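Side-chain contacts in P91 (Metagenome, PDB 4ZI5), which hydrolyses phosphotriesters as a promiscuous activity of a dienelactone hydrolase-like enzyme with the alpha/beta hydrolase fold: residues 17-22 with 71-76; 26-31 with 104-109; 186-191 with 202-207; 47-52 with 56-61. All coordinates share one frame; numbering follows the deposited sequence.

Interaction 1: 17-22 with 71-76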
loop_
_atom_site.group_PDB
_atom_site.type_symbol
_atom_site.label_atom_id
_atom_site.label_comp_id
_atom_site.label_asym_id
_atom_site.label_seq_id
_atom_site.Cartn_x
_atom_site.Cartn_y
_atom_site.Cartn_z
ATOM N N ARG A 17 25.581 4.915 18.115
ATOM C CA ARG A 17 27.009 5.214 18.125
ATOM C C ARG A 17 27.413 5.749 16.773
ATOM O O ARG A 17 26.817 5.390 15.747
ATOM C CB ARG A 17 27.794 3.957 18.484
ATOM C CG ARG A 17 27.822 2.863 17.417
ATOM C CD ARG A 17 28.585 1.661 17.915
ATOM N NE ARG A 17 28.762 0.592 16.922
ATOM C CZ ARG A 17 28.255 -0.640 17.005
ATOM N NH1 ARG A 17 27.433 -1.002 17.995
ATOM N NH2 ARG A 17 28.554 -1.518 16.045
ATOM N N LYS A 18 28.458 6.584 16.755
ATOM C CA LYS A 18 28.975 7.104 15.499
ATOM C C LYS A 18 29.778 6.037 14.775
ATOM O O LYS A 18 30.428 5.193 15.418
ATOM C CB LYS A 18 29.823 8.352 15.737
ATOM C CG LYS A 18 29.040 9.499 16.377
ATOM C CD LYS A 18 27.857 9.958 15.539
ATOM C CE LYS A 18 26.838 10.744 16.352
ATOM N NZ LYS A 18 27.350 11.752 17.314
ATOM N N VAL A 19 29.668 6.031 13.448
ATOM C CA VAL A 19 30.456 5.142 12.601
ATOM C C VAL A 19 31.160 5.976 11.538
ATOM O O VAL A 19 30.507 6.568 10.689
ATOM C CB VAL A 19 29.567 4.062 11.927
ATOM C CG1 VAL A 19 30.359 3.191 10.963
ATOM C CG2 VAL A 19 28.912 3.187 13.000
ATOM N N ASP A 20 32.496 5.971 11.588
ATOM C CA ASP A 20 33.344 6.601 10.580
ATOM C C ASP A 20 33.521 5.668 9.396
ATOM O O ASP A 20 33.797 4.495 9.572
ATOM C CB ASP A 20 34.735 6.902 11.172
ATOM C CG ASP A 20 34.684 7.940 12.258
ATOM O OD1 ASP A 20 34.185 9.052 11.991
ATOM O OD2 ASP A 20 35.137 7.648 13.389
ATOM N N TYR A 21 33.327 6.176 8.187
ATOM C CA TYR A 21 33.629 5.417 6.986
ATOM C C TYR A 21 34.035 6.373 5.879
ATOM O O TYR A 21 33.882 7.583 6.026
ATOM C CB TYR A 21 32.436 4.511 6.593
ATOM C CG TYR A 21 31.117 5.206 6.244
ATOM C CD1 TYR A 21 30.240 5.635 7.219
ATOM C CD2 TYR A 21 30.747 5.391 4.916
ATOM C CE1 TYR A 21 29.032 6.257 6.891
ATOM C CE2 TYR A 21 29.563 6.003 4.581
ATOM C CZ TYR A 21 28.696 6.433 5.565
ATOM O OH TYR A 21 27.498 7.002 5.211
ATOM N N THR A 22 34.568 5.841 4.779
ATOM C CA THR A 22 35.076 6.677 3.693
ATOM C C THR A 22 34.518 6.254 2.335
ATOM O O THR A 22 34.161 5.101 2.116
ATOM C CB THR A 22 36.601 6.594 3.608
ATOM O OG1 THR A 22 36.952 5.225 3.403
ATOM C CG2 THR A 22 37.271 7.075 4.865
ATOM N N ALA A 71 19.127 -3.485 13.079
ATOM C CA ALA A 71 20.320 -2.677 13.274
ATOM C C ALA A 71 20.311 -1.650 12.152
ATOM O O ALA A 71 20.242 -2.028 10.985
ATOM C CB ALA A 71 21.539 -3.559 13.190
ATOM N N ALA A 72 20.355 -0.364 12.476
ATOM C CA ALA A 72 20.076 0.671 11.463
ATOM C C ALA A 72 21.165 1.725 11.421
ATOM O O ALA A 72 21.514 2.261 12.457
ATOM C CB ALA A 72 18.738 1.350 11.744
ATOM N N LEU A 73 21.686 2.005 10.233
ATOM C CA LEU A 73 22.660 3.068 10.049
ATOM C C LEU A 73 22.059 4.255 9.325
ATOM O O LEU A 73 21.691 4.156 8.160
ATOM C CB LEU A 73 23.849 2.586 9.223
ATOM C CG LEU A 73 24.945 3.638 9.011
ATOM C CD1 LEU A 73 25.745 3.869 10.295
ATOM C CD2 LEU A 73 25.876 3.213 7.902
ATOM N N ALA A 74 21.980 5.367 10.031
ATOM C CA ALA A 74 21.634 6.654 9.425
ATOM C C ALA A 74 22.865 7.156 8.690
ATOM O O ALA A 74 23.907 7.416 9.313
ATOM C CB ALA A 74 21.163 7.617 10.487
ATOM N N ALA A 75 22.750 7.189 7.356
ATOM C CA ALA A 75 23.870 7.418 6.472
ATOM C C ALA A 75 24.254 8.903 6.392
ATOM O O ALA A 75 23.403 9.782 6.512
ATOM C CB ALA A 75 23.557 6.892 5.087
ATOM N N ASP A 76 25.543 9.150 6.196
ATOM C CA ASP A 76 26.060 10.474 5.873
ATOM C C ASP A 76 26.447 10.475 4.401
ATOM O O ASP A 76 27.550 10.001 4.048
ATOM C CB ASP A 76 27.262 10.777 6.760
ATOM C CG ASP A 76 27.950 12.116 6.417
ATOM O OD1 ASP A 76 27.355 12.930 5.678
ATOM O OD2 ASP A 76 29.124 12.311 6.830
HETATM O O HOH W 1 27.257 7.680 2.595
#
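Y21 OH accepts a hydrogen bond from the backbone N of D76 at 3.1 Å, with an N-H...O angle of 146°. One residue earlier, A75 CB packs 3.9 Å from Y21 OH. A water sits at the ring edge, in its plane, 2.7 Å from Y21 OH, and donates to D76 O at 2.8 Å. The phenol oxygen thus reaches the end of 71-76 both directly and through water. Y21 CG stands between its own backbone N and carbonyl carbon (chi1 62°), which turns the ring toward D76. Further along, V19 CB meets L73 CD1 at 4.2 Å, a purely apolar touch. A phenylalanine in place of the tyrosine would probably leave D76 N without this acceptor and the water without one of its partners.

The D76 carboxylate takes hydrogen bonds from A81 N, G79 N and I29 N, and these probably steady the loop from which D76 N meets Y21. A110 and A113 of helix 100-115 pack on the Y21 side chain. Strands 15-23 and 71-74 are not neighbours. Strand 26-34 lies between them, antiparallel to both, so V19 and Y21 reach past it on the face covered by helix 100-115 in this alpha/beta hydrolase sheet.

Interaction 2: 26-31 with 104-109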
loop_
_atom_site.group_PDB
_atom_site.type_symbol
_atom_site.label_atom_id
_atom_site.label_comp_id
_atom_site.label_asym_id
_atom_site.label_seq_id
_atom_site.Cartn_x
_atom_site.Cartn_y
_atom_site.Cartn_z
ATOM N N THR A 26 36.459 11.234 0.656
ATOM C CA THR A 26 35.419 11.830 1.499
ATOM C C THR A 26 35.241 10.999 2.752
ATOM O O THR A 26 35.041 9.790 2.660
ATOM C CB THR A 26 34.102 11.943 0.724
ATOM O OG1 THR A 26 34.316 12.812 -0.387
ATOM C CG2 THR A 26 32.981 12.507 1.602
ATOM N N ARG A 27 35.347 11.635 3.920
ATOM C CA ARG A 27 35.136 10.954 5.199
ATOM C C ARG A 27 33.705 11.182 5.637
ATOM O O ARG A 27 33.237 12.333 5.680
ATOM C CB ARG A 27 36.074 11.473 6.267
ATOM C CG ARG A 27 37.535 11.202 5.944
ATOM C CD ARG A 27 38.402 11.314 7.193
ATOM N NE ARG A 27 39.742 10.848 6.919
ATOM C CZ ARG A 27 40.113 9.572 6.782
ATOM N NH1 ARG A 27 39.261 8.575 6.923
ATOM N NH2 ARG A 27 41.380 9.293 6.514
ATOM N N CYS A 28 33.019 10.091 5.952
ATOM C CA CYS A 28 31.629 10.122 6.357
ATOM C C CYS A 28 31.480 9.717 7.818
ATOM O O CYS A 28 32.249 8.919 8.350
ATOM C CB CYS A 28 30.808 9.204 5.456
ATOM S SG CYS A 28 30.900 9.624 3.695
ATOM N N ILE A 29 30.488 10.303 8.474
ATOM C CA ILE A 29 30.190 9.988 9.856
ATOM C C ILE A 29 28.708 9.663 9.977
ATOM O O ILE A 29 27.865 10.549 10.091
ATOM C CB ILE A 29 30.545 11.125 10.814
ATOM C CG1 ILE A 29 31.920 11.761 10.461
ATOM C CG2 ILE A 29 30.552 10.567 12.227
ATOM C CD1 ILE A 29 32.081 13.176 10.991
ATOM N N GLY A 30 28.401 8.382 9.922
ATOM C CA GLY A 30 27.022 7.929 10.111
ATOM C C GLY A 30 26.715 7.668 11.583
ATOM O O GLY A 30 27.602 7.717 12.442
ATOM N N GLU A 31 25.456 7.350 11.874
ATOM C CA GLU A 31 25.032 7.006 13.226
ATOM C C GLU A 31 24.277 5.696 13.201
ATOM O O GLU A 31 23.284 5.560 12.481
ATOM C CB GLU A 31 24.158 8.129 13.852
ATOM C CG GLU A 31 23.922 7.937 15.338
ATOM C CD GLU A 31 23.136 9.059 15.941
ATOM O OE1 GLU A 31 23.766 9.894 16.621
ATOM O OE2 GLU A 31 21.907 9.122 15.714
ATOM N N ARG A 104 26.104 6.606 -6.585
ATOM C CA ARG A 104 26.029 5.188 -6.251
ATOM C C ARG A 104 27.166 4.696 -5.370
ATOM O O ARG A 104 26.926 3.940 -4.439
ATOM C CB ARG A 104 25.901 4.350 -7.518
ATOM C CG ARG A 104 24.544 4.543 -8.178
ATOM C CD ARG A 104 24.483 4.081 -9.645
ATOM N NE ARG A 104 23.183 4.372 -10.275
ATOM C CZ ARG A 104 22.645 3.712 -11.315
ATOM N NH1 ARG A 104 23.280 2.682 -11.892
ATOM N NH2 ARG A 104 21.448 4.074 -11.794
ATOM N N ARG A 105 28.383 5.171 -5.613
ATOM C CA ARG A 105 29.515 4.796 -4.771
ATOM C C ARG A 105 29.345 5.322 -3.365
ATOM O O ARG A 105 29.669 4.633 -2.411
ATOM C CB ARG A 105 30.853 5.325 -5.316
ATOM C CG ARG A 105 31.361 4.648 -6.563
ATOM C CD ARG A 105 32.828 5.027 -6.803
ATOM N NE ARG A 105 33.011 6.448 -7.124
ATOM C CZ ARG A 105 32.825 6.993 -8.330
ATOM N NH1 ARG A 105 32.391 6.270 -9.355
ATOM N NH2 ARG A 105 33.035 8.292 -8.503
ATOM N N ARG A 106 28.834 6.538 -3.242
ATOM C CA ARG A 106 28.595 7.146 -1.953
ATOM C C ARG A 106 27.540 6.379 -1.154
ATOM O O ARG A 106 27.692 6.173 0.065
ATOM C CB ARG A 106 28.224 8.628 -2.122
ATOM C CG ARG A 106 28.182 9.451 -0.839
ATOM C CD ARG A 106 29.504 9.547 -0.126
ATOM N NE ARG A 106 30.530 10.140 -0.980
ATOM C CZ ARG A 106 30.692 11.448 -1.222
ATOM N NH1 ARG A 106 29.884 12.361 -0.711
ATOM N NH2 ARG A 106 31.686 11.840 -2.021
ATOM N N ALA A 107 26.487 5.934 -1.835
ATOM C CA ALA A 107 25.476 5.049 -1.235
ATOM C C ALA A 107 26.029 3.666 -0.834
ATOM O O ALA A 107 25.780 3.179 0.276
ATOM C CB ALA A 107 24.295 4.888 -2.175
ATOM N N GLN A 108 26.779 3.032 -1.735
ATOM C CA GLN A 108 27.430 1.760 -1.427
ATOM C C GLN A 108 28.349 1.835 -0.188
ATOM O O GLN A 108 28.409 0.880 0.609
ATOM C CB GLN A 108 28.200 1.250 -2.632
ATOM C CG GLN A 108 28.838 -0.124 -2.434
ATOM C CD GLN A 108 27.834 -1.232 -2.269
ATOM O OE1 GLN A 108 26.906 -1.365 -3.075
ATOM N NE2 GLN A 108 28.007 -2.054 -1.235
ATOM N N ALA A 109 29.037 2.969 -0.012
ATOM C CA ALA A 109 29.909 3.153 1.155
ATOM C C ALA A 109 29.097 3.068 2.452
ATOM O O ALA A 109 29.548 2.430 3.407
ATOM C CB ALA A 109 30.691 4.462 1.086
#
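R106 leaves its helix with CG anti to the backbone N (chi1 -170°) and then bends at chi2 63° and chi3 59°, which carries its guanidinium over to T26. T26 CG2 is anti to its N and lies above the centre of the guanidinium, 3.7 Å from its plane. The two side chains cross at about a right angle, so a methyl covers one face of the flat group. T26 OG1 comes within 3.2 Å of R106 NH2, but the angle is poor and this is not a hydrogen bond. Nearer the helix, C28 SG packs on R106 CD at 4.1 Å. The contact is apolar packing on a charged group.

The polar bonds of R106 lie outside the two segments. NE forms a salt bridge with D23, and NH1 donates to M77 O. These hold the guanidinium in place under T26. A methionine here would probably leave D23 without its charged mate and M77 O without its donor, and take away the flat surface beneath the T26 methyl.

R106 spans from helix 100-115 to strand 26-34. That strand runs antiparallel between strands 15-23 and 71-74, and A107 turns to T136 and L140 of helix 132-142.

Interaction 3: 186-191 with 202-207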
loop_
_atom_site.group_PDB
_atom_site.type_symbol
_atom_site.label_atom_id
_atom_site.label_comp_id
_atom_site.label_asym_id
_atom_site.label_seq_id
_atom_site.Cartn_x
_atom_site.Cartn_y
_atom_site.Cartn_z
ATOM N N GLU A 186 4.781 11.112 -15.437
ATOM C CA GLU A 186 5.537 10.448 -16.478
ATOM C C GLU A 186 6.714 9.679 -15.879
ATOM O O GLU A 186 7.024 8.589 -16.325
ATOM C CB GLU A 186 6.043 11.459 -17.523
ATOM C CG GLU A 186 4.954 12.053 -18.431
ATOM C CD GLU A 186 4.097 13.145 -17.780
ATOM O OE1 GLU A 186 4.598 13.883 -16.900
ATOM O OE2 GLU A 186 2.895 13.252 -18.133
ATOM N N THR A 187 7.357 10.261 -14.865
ATOM C CA THR A 187 8.475 9.618 -14.200
ATOM C C THR A 187 8.029 8.382 -13.438
ATOM O O THR A 187 8.635 7.307 -13.607
ATOM C CB THR A 187 9.201 10.581 -13.259
ATOM O OG1 THR A 187 9.539 11.772 -13.974
ATOM C CG2 THR A 187 10.481 9.934 -12.711
ATOM N N MET A 188 6.944 8.506 -12.663
ATOM C CA MET A 188 6.375 7.365 -11.941
ATOM C C MET A 188 6.013 6.234 -12.887
ATOM O O MET A 188 6.304 5.076 -12.608
ATOM C CB MET A 188 5.133 7.752 -11.136
ATOM C CG MET A 188 5.397 8.651 -9.940
ATOM S SD MET A 188 6.564 8.027 -8.705
ATOM C CE MET A 188 6.005 6.320 -8.620
ATOM N N LYS A 189 5.359 6.569 -13.985
ATOM C CA LYS A 189 4.969 5.579 -14.990
ATOM C C LYS A 189 6.198 4.888 -15.588
ATOM O O LYS A 189 6.203 3.679 -15.745
ATOM C CB LYS A 189 4.146 6.256 -16.101
ATOM C CG LYS A 189 3.699 5.344 -17.237
ATOM C CD LYS A 189 2.600 4.386 -16.792
ATOM C CE LYS A 189 1.941 3.658 -17.967
ATOM N NZ LYS A 189 2.816 2.629 -18.610
ATOM N N ALA A 190 7.218 5.664 -15.943
ATOM C CA ALA A 190 8.450 5.100 -16.512
ATOM C C ALA A 190 9.106 4.127 -15.535
ATOM O O ALA A 190 9.471 3.013 -15.907
ATOM C CB ALA A 190 9.418 6.207 -16.876
ATOM N N VAL A 191 9.213 4.530 -14.264
ATOM C CA VAL A 191 9.846 3.649 -13.265
ATOM C C VAL A 191 9.050 2.359 -13.071
ATOM O O VAL A 191 9.611 1.279 -12.997
ATOM C CB VAL A 191 10.096 4.398 -11.933
ATOM C CG1 VAL A 191 10.569 3.445 -10.831
ATOM C CG2 VAL A 191 11.122 5.494 -12.154
ATOM N N TRP A 202 7.624 -5.667 -6.780
ATOM C CA TRP A 202 7.392 -4.255 -6.562
ATOM C C TRP A 202 5.982 -3.917 -6.091
ATOM O O TRP A 202 5.017 -4.627 -6.403
ATOM C CB TRP A 202 7.746 -3.430 -7.791
ATOM C CG TRP A 202 6.840 -3.544 -8.998
ATOM C CD1 TRP A 202 6.891 -4.484 -9.997
ATOM C CD2 TRP A 202 5.818 -2.627 -9.367
ATOM N NE1 TRP A 202 5.949 -4.223 -10.946
ATOM C CE2 TRP A 202 5.259 -3.089 -10.582
ATOM C CE3 TRP A 202 5.304 -1.459 -8.781
ATOM C CZ2 TRP A 202 4.213 -2.416 -11.229
ATOM C CZ3 TRP A 202 4.229 -0.808 -9.405
ATOM C CH2 TRP A 202 3.694 -1.298 -10.610
ATOM N N GLN A 203 5.905 -2.822 -5.334
ATOM C CA GLN A 203 4.654 -2.169 -5.013
ATOM C C GLN A 203 4.842 -0.672 -5.093
ATOM O O GLN A 203 5.913 -0.159 -4.748
ATOM C CB GLN A 203 4.197 -2.458 -3.602
ATOM C CG GLN A 203 4.165 -3.900 -3.158
ATOM C CD GLN A 203 3.862 -3.993 -1.691
ATOM O OE1 GLN A 203 2.713 -3.823 -1.278
ATOM N NE2 GLN A 203 4.896 -4.248 -0.869
ATOM N N VAL A 204 3.780 0.032 -5.472
ATOM C CA VAL A 204 3.723 1.495 -5.309
ATOM C C VAL A 204 2.452 1.831 -4.561
ATOM O O VAL A 204 1.362 1.471 -5.002
ATOM C CB VAL A 204 3.743 2.261 -6.661
ATOM C CG1 VAL A 204 3.472 3.738 -6.467
ATOM C CG2 VAL A 204 5.079 2.048 -7.379
ATOM N N LEU A 205 2.605 2.551 -3.442
ATOM C CA LEU A 205 1.503 2.958 -2.606
ATOM C C LEU A 205 1.360 4.461 -2.764
ATOM O O LEU A 205 2.215 5.239 -2.300
ATOM C CB LEU A 205 1.765 2.628 -1.121
ATOM C CG LEU A 205 0.718 3.046 -0.080
ATOM C CD1 LEU A 205 -0.619 2.344 -0.334
ATOM C CD2 LEU A 205 1.254 2.669 1.282
ATOM N N TYR A 206 0.273 4.839 -3.430
ATOM C CA TYR A 206 -0.162 6.218 -3.557
ATOM C C TYR A 206 -0.940 6.606 -2.310
ATOM O O TYR A 206 -2.002 6.011 -2.011
ATOM C CB TYR A 206 -1.097 6.388 -4.760
ATOM C CG TYR A 206 -0.402 6.428 -6.083
ATOM C CD1 TYR A 206 0.012 5.247 -6.688
ATOM C CD2 TYR A 206 -0.226 7.629 -6.783
ATOM C CE1 TYR A 206 0.622 5.261 -7.926
ATOM C CE2 TYR A 206 0.406 7.649 -8.033
ATOM C CZ TYR A 206 0.839 6.459 -8.578
ATOM O OH TYR A 206 1.426 6.393 -9.811
ATOM N N LEU A 207 -0.470 7.653 -1.652
ATOM C CA LEU A 207 -1.087 8.157 -0.444
ATOM C C LEU A 207 -1.826 9.445 -0.724
ATOM O O LEU A 207 -1.237 10.480 -0.978
ATOM C CB LEU A 207 -0.032 8.342 0.614
ATOM C CG LEU A 207 0.558 6.978 1.019
ATOM C CD1 LEU A 207 1.978 7.157 1.501
ATOM C CD2 LEU A 207 -0.293 6.207 2.016
#
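Helix segment 186-191 packs beside strand segment 202-207, with M188 and V204 the nearest pair at 9.2 Å between CA atoms. M188 carries the whole contact from the helix side. Its CG lies anti to the carbonyl carbon (chi1 -69°), and the chain bends again at chi2 and chi3, so the methyl end curls toward the strand. M188 CE then meets V204 CG1 at 4.2 Å. The other end of the side chain is used as well: M188 CB lies 4.2 Å from Y206 OH. The tyrosine thus reaches back to the root of the methionine, while V204 meets its tip. No hydrogen bond joins the two segments.

Both belong to a beta-alpha-beta crossover made of strand 171-177, helix 185-198 and strand 202-207. V174 and H176 of strand 171-177, which is parallel to 202-207, also pack on M188, and H176 meets the Y206 ring edge-to-face.

Strand 202-207 also takes part in the dimer interface: residues 203-207 pair antiparallel with a strand of the second subunit, which continues the sheet, and the Y206 ring meets Y206 of that subunit with planes at about 45°.

Interaction 4: 47-52 with 56-61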
loop_
_atom_site.group_PDB
_atom_site.type_symbol
_atom_site.label_atom_id
_atom_site.label_comp_id
_atom_site.label_asym_id
_atom_site.label_seq_id
_atom_site.Cartn_x
_atom_site.Cartn_y
_atom_site.Cartn_z
ATOM N N VAL A 47 19.578 3.935 6.375
ATOM C CA VAL A 47 18.580 4.992 6.311
ATOM C C VAL A 47 19.223 6.148 5.582
ATOM O O VAL A 47 20.156 6.744 6.117
ATOM C CB VAL A 47 18.118 5.450 7.692
ATOM C CG1 VAL A 47 17.087 6.580 7.576
ATOM C CG2 VAL A 47 17.571 4.262 8.510
ATOM N N PHE A 48 18.744 6.452 4.374
ATOM C CA PHE A 48 19.240 7.578 3.603
ATOM C C PHE A 48 18.408 8.838 3.870
ATOM O O PHE A 48 17.200 8.842 3.650
ATOM C CB PHE A 48 19.284 7.261 2.111
ATOM C CG PHE A 48 20.333 6.242 1.735
ATOM C CD1 PHE A 48 21.681 6.550 1.816
ATOM C CD2 PHE A 48 19.982 4.946 1.368
ATOM C CE1 PHE A 48 22.662 5.601 1.520
ATOM C CE2 PHE A 48 20.955 4.010 1.046
ATOM C CZ PHE A 48 22.308 4.349 1.140
ATOM N N PRO A 49 19.047 9.914 4.362
ATOM C CA PRO A 49 18.269 11.105 4.686
ATOM C C PRO A 49 17.808 11.922 3.492
ATOM O O PRO A 49 18.145 11.633 2.346
ATOM C CB PRO A 49 19.217 11.955 5.555
ATOM C CG PRO A 49 20.467 11.182 5.695
ATOM C CD PRO A 49 20.465 10.038 4.773
ATOM N N GLU A 50 17.020 12.951 3.792
ATOM C CA GLU A 50 16.689 13.949 2.796
ATOM C C GLU A 50 17.944 14.698 2.375
ATOM O O GLU A 50 19.038 14.549 2.995
ATOM C CB GLU A 50 15.651 14.922 3.355
ATOM C CG GLU A 50 14.307 14.285 3.662
ATOM C CD GLU A 50 13.209 15.314 3.783
ATOM O OE1 GLU A 50 13.371 16.233 4.597
ATOM O OE2 GLU A 50 12.200 15.236 3.052
ATOM N N ALA A 51 17.791 15.486 1.313
ATOM C CA ALA A 51 18.883 16.284 0.738
ATOM C C ALA A 51 19.617 17.177 1.727
ATOM O O ALA A 51 20.819 17.424 1.560
ATOM C CB ALA A 51 18.355 17.124 -0.425
ATOM N N PHE A 52 18.914 17.630 2.765
ATOM C CA PHE A 52 19.527 18.495 3.779
ATOM C C PHE A 52 20.754 17.821 4.374
ATOM O O PHE A 52 21.766 18.490 4.665
ATOM C CB PHE A 52 18.540 18.850 4.901
ATOM C CG PHE A 52 17.253 19.417 4.401
ATOM C CD1 PHE A 52 17.231 20.676 3.795
ATOM C CD2 PHE A 52 16.059 18.678 4.489
ATOM C CE1 PHE A 52 16.048 21.192 3.297
ATOM C CE2 PHE A 52 14.872 19.190 3.981
ATOM C CZ PHE A 52 14.870 20.451 3.384
ATOM N N ASP A 56 18.075 15.157 12.500
ATOM C CA ASP A 56 17.340 14.498 13.575
ATOM C C ASP A 56 16.242 13.584 13.031
ATOM O O ASP A 56 16.014 12.547 13.585
ATOM C CB ASP A 56 16.735 15.503 14.553
ATOM C CG ASP A 56 17.782 16.227 15.388
ATOM O OD1 ASP A 56 18.956 15.831 15.425
ATOM O OD2 ASP A 56 17.402 17.221 16.012
ATOM N N HIS A 57 15.602 13.986 11.942
ATOM C CA HIS A 57 14.562 13.186 11.324
ATOM C C HIS A 57 15.110 11.790 10.948
ATOM O O HIS A 57 14.512 10.753 11.300
ATOM C CB HIS A 57 14.027 13.907 10.087
ATOM C CG HIS A 57 13.002 13.131 9.343
ATOM N ND1 HIS A 57 13.336 12.195 8.389
ATOM C CD2 HIS A 57 11.655 13.128 9.415
ATOM C CE1 HIS A 57 12.238 11.633 7.923
ATOM N NE2 HIS A 57 11.205 12.195 8.507
ATOM N N ALA A 58 16.272 11.768 10.300
ATOM C CA ALA A 58 16.813 10.472 9.829
ATOM C C ALA A 58 17.237 9.613 11.000
ATOM O O ALA A 58 17.007 8.402 11.022
ATOM C CB ALA A 58 17.957 10.694 8.870
ATOM N N LYS A 59 17.856 10.256 11.992
ATOM C CA LYS A 59 18.305 9.549 13.187
ATOM C C LYS A 59 17.138 8.936 13.969
ATOM O O LYS A 59 17.264 7.839 14.507
ATOM C CB LYS A 59 19.124 10.467 14.093
ATOM C CG LYS A 59 20.427 10.947 13.472
ATOM C CD LYS A 59 21.072 12.050 14.284
ATOM C CE LYS A 59 22.393 12.421 13.656
ATOM N NZ LYS A 59 22.971 13.606 14.332
ATOM N N GLU A 60 16.010 9.650 14.031
ATOM C CA GLU A 60 14.810 9.122 14.694
ATOM C C GLU A 60 14.246 7.908 13.992
ATOM O O GLU A 60 13.785 6.972 14.657
ATOM C CB GLU A 60 13.739 10.223 14.845
ATOM C CG GLU A 60 12.398 9.796 15.395
ATOM C CD GLU A 60 12.421 9.157 16.767
ATOM O OE1 GLU A 60 13.394 9.263 17.535
ATOM O OE2 GLU A 60 11.406 8.505 17.077
ATOM N N ARG A 61 14.293 7.900 12.660
ATOM C CA ARG A 61 13.835 6.733 11.913
ATOM C C ARG A 61 14.733 5.523 12.151
ATOM O O ARG A 61 14.239 4.384 12.316
ATOM C CB ARG A 61 13.665 7.080 10.413
ATOM C CG ARG A 61 12.710 8.236 10.111
ATOM C CD ARG A 61 11.389 8.101 10.865
ATOM N NE ARG A 61 10.378 9.156 10.780
ATOM C CZ ARG A 61 10.418 10.351 11.380
ATOM N NH1 ARG A 61 9.356 11.156 11.292
ATOM N NH2 ARG A 61 11.505 10.755 12.044
HETATM O O HOH W 2 16.221 13.150 6.729
#
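H57 O is gripped twice by R61, the residue whose CB touches V47 CG1 at 4.5 Å. R61 N donates to it at 3.2 Å as an ordinary helix bond, and R61 NH2 adds a weak bond at 3.1 Å. R61 folds back over the helix at chi1 -57° and chi2 -48°. This lays its guanidinium against the H57 ring, with H57 NE2 3.4 Å above the guanidinium plane and over its centre. The strongest partner of R61 lies outside the segments: NH1 forms a salt bridge with E234.

Across the contact the packing centres on A58. P49 CB meets A58 CB at 3.8 Å. V47 CG1 lies 4.4 Å from A58 CB and also rests against the carbonyl oxygen of A58. The small alanine lets the helix come close, and the CA atoms of P49 and A58 are the nearest pair of the two segments.

The segments hold the end of the first strand and the start of the helix of a beta-alpha-beta unit: strand 42-48, helix 56-67 and strand 71-74. A water also links the two sides, accepting from E50 N at 3.1 Å and forming a weak bond with H57 ND1.

Beyond P49 the chain heads for the probable active site. E50 packs on C131, which lies in a GxCxG sequence consistent with a nucleophile elbow, and E50 OE2 is hydrogen-bonded to S213 OG.

How the interactions relate
From the N terminus, strand 15-23 is the first to be tied down: interaction 1 closes a loop when the chain reaches 71-76. Strand 26-34 starts inside that loop, and interaction 2 closes only at helix segment 104-109, so interactions 1 and 2 cross. Interaction 4 is a short closure between 47-52 and 56-61, and it lies within both loops. Backbone bonds tie interaction 1 to 2 (Y21 to C28, E31 to A74) and to 4 (V47 to L73), while 2 and 4 meet by packing. Interaction 3 follows in series, on the opposite side of the chain's centre. Its centre lies about 29 Å from that of interaction 1, at the dimer end of the same sheet.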